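Local coordinates for metallophosphoesterase (Clostridium thermocellum, PDB 4J6O), which probably removes phosphate from RNA 2',3'-phosphate ends as the manganese-binding phosphatase component of the bacterial Pnkp-Hen1 RNA repair system, at residues Arg165-Gly168 / Lys169-Glu172. Residues are numbered along the deposited sequence; the frame is centred on the assembly and turned at random.
Sequences RGSG and KVRE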
ATOM      1  N   ARG A 165     -12.568  11.846  -7.214  1.00 32.21           N
ATOM      2  CA  ARG A 165     -13.886  11.261  -7.397  1.00 31.62           C
ATOM      3  C   ARG A 165     -14.142  10.030  -6.526  1.00 47.77           C
ATOM      4  O   ARG A 165     -13.246   9.224  -6.258  1.00 41.40           O
ATOM      5  CB  ARG A 165     -14.205  11.018  -8.878  1.00 36.49           C
ATOM      6  CG  ARG A 165     -14.140  12.322  -9.659  1.00 39.01           C
ATOM      7  CD  ARG A 165     -14.245  12.092 -11.133  1.00 52.17           C
ATOM      8  NE  ARG A 165     -15.369  11.244 -11.496  1.00 69.94           N
ATOM      9  CZ  ARG A 165     -15.549  10.741 -12.712  1.00 91.35           C
ATOM     10  NH1 ARG A 165     -16.611   9.984 -12.968  1.00 96.23           N
ATOM     11  NH2 ARG A 165     -14.663  11.000 -13.674  1.00 57.62           N
ATOM     12  N   GLY A 166     -15.384   9.915  -6.075  1.00 38.62           N
ATOM     13  CA  GLY A 166     -15.709   8.919  -5.090  1.00 39.23           C
ATOM     14  C   GLY A 166     -16.513   7.781  -5.664  1.00 37.19           C
ATOM     15  O   GLY A 166     -17.026   6.976  -4.903  1.00 51.09           O
ATOM     16  N   SER A 167     -16.608   7.682  -6.988  1.00 40.38           N
ATOM     17  CA  SER A 167     -17.433   6.616  -7.592  1.00 35.24           C
ATOM     18  C   SER A 167     -16.842   5.217  -7.435  1.00 30.65           C
ATOM     19  O   SER A 167     -15.655   5.062  -7.124  1.00 36.58           O
ATOM     20  CB  SER A 167     -17.647   6.891  -9.079  1.00 37.44           C
ATOM     21  OG  SER A 167     -16.429   6.701  -9.769  1.00 41.02           O
ATOM     22  N   GLY A 168     -17.658   4.187  -7.701  1.00 37.45           N
ATOM     23  CA  GLY A 168     -17.175   2.799  -7.604  1.00 36.39           C
ATOM     24  C   GLY A 168     -16.066   2.465  -8.609  1.00 31.44           C
ATOM     25  O   GLY A 168     -15.089   1.757  -8.307  1.00 32.62           O
ATOM     26  N   LYS A 169     -16.227   2.997  -9.814  1.00 33.53           N
ATOM     27  CA  LYS A 169     -15.225   2.884 -10.874  1.00 34.42           C
ATOM     28  C   LYS A 169     -13.899   3.483 -10.481  1.00 33.43           C
ATOM     29  O   LYS A 169     -12.866   2.939 -10.841  1.00 29.08           O
ATOM     30  CB  LYS A 169     -15.738   3.571 -12.140  1.00 33.93           C
ATOM     31  CG  LYS A 169     -14.899   3.286 -13.385  1.00 63.33           C
ATOM     32  CD  LYS A 169     -15.649   3.762 -14.646  1.00 81.49           C
ATOM     33  CE  LYS A 169     -15.105   3.155 -15.962  1.00 50.42           C
ATOM     34  NZ  LYS A 169     -16.015   3.487 -17.109  1.00 89.42           N
ATOM     35  N   VAL A 170     -13.893   4.579  -9.720  1.00 28.40           N
ATOM     36  CA  VAL A 170     -12.627   5.151  -9.262  1.00 27.92           C
ATOM     37  C   VAL A 170     -11.969   4.269  -8.217  1.00 26.23           C
ATOM     38  O   VAL A 170     -10.721   4.109  -8.220  1.00 27.60           O
ATOM     39  CB  VAL A 170     -12.831   6.584  -8.725  1.00 35.93           C
ATOM     40  CG1 VAL A 170     -11.496   7.163  -8.229  1.00 31.52           C
ATOM     41  CG2 VAL A 170     -13.405   7.460  -9.822  1.00 42.63           C
ATOM     42  N   ARG A 171     -12.763   3.636  -7.359  1.00 27.38           N
ATOM     43  CA  ARG A 171     -12.174   2.751  -6.382  1.00 30.76           C
ATOM     44  C   ARG A 171     -11.587   1.504  -7.084  1.00 25.88           C
ATOM     45  O   ARG A 171     -10.481   1.053  -6.760  1.00 26.49           O
ATOM     46  CB  ARG A 171     -13.181   2.370  -5.303  1.00 29.63           C
ATOM     47  CG  ARG A 171     -12.646   1.304  -4.406  1.00 28.12           C
ATOM     48  CD  ARG A 171     -13.679   0.800  -3.416  1.00 42.34           C
ATOM     49  NE  ARG A 171     -13.024   0.306  -2.198  1.00 40.89           N
ATOM     50  CZ  ARG A 171     -12.974  -0.966  -1.811  1.00 78.42           C
ATOM     51  NH1 ARG A 171     -13.559  -1.943  -2.533  1.00 43.40           N
ATOM     52  NH2 ARG A 171     -12.339  -1.251  -0.677  1.00 45.09           N
ATOM     53  N   GLU A 172     -12.270   1.005  -8.110  1.00 27.65           N
ATOM     54  CA  GLU A 172     -11.688  -0.123  -8.827  1.00 23.68           C
ATOM     55  C   GLU A 172     -10.354   0.236  -9.490  1.00 29.86           C
ATOM     56  O   GLU A 172      -9.404  -0.586  -9.534  1.00 27.56           O
ATOM     57  CB  GLU A 172     -12.688  -0.641  -9.892  1.00 27.97           C
ATOM     58  CG  GLU A 172     -13.972  -1.080  -9.296  1.00 41.42           C
ATOM     59  CD  GLU A 172     -14.973  -1.562 -10.371  1.00 62.62           C
ATOM     60  OE1 GLU A 172     -14.556  -1.772 -11.539  1.00 58.25           O
ATOM     61  OE2 GLU A 172     -16.170  -1.718 -10.042  1.00 88.71           O
TER
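Lys169 sets its CB 4.0 Å from Ser167 OG at the start of helix 168-176; from there its extended chain carries the ammonium away from the loop, as suits a charged side chain at an exposed position. Val170 is the buried residue of the contact, and a branched apolar side chain suits it there. Its backbone N-H is held weakly by Ser167 OG (3.3 Å), and more obliquely by Ser167 O, also a weak bond. With chi1 at 70°, the serine hydroxyl lies between its own backbone N and carbonyl carbon, turned back over the helix start. Val170 CG2 packs against Ser167 OG (3.1 Å) and Arg165 CB (3.8 Å); CG1 lies 3.3 Å from Arg165 O, while Met158 and Phe162 add apolar cover. Arg171 N donates to Ser167 O (3.2 Å, 152° at the hydrogen), starting the i to i+4 pattern, and its long side chain reaches helix 95-104, at Val98 and Arg102. Glu172 N closes the next turn on Gly168 O at 2.9 Å; its side chain, whose charged carboxylate fits this exposed position, passes this carbonyl with CG 3.2 Å from Gly168 O. The Ser167 OG bond to Val170 N is a serine N-cap, here at the start of a surface helix of the calcineurin-like phosphoesterase fold.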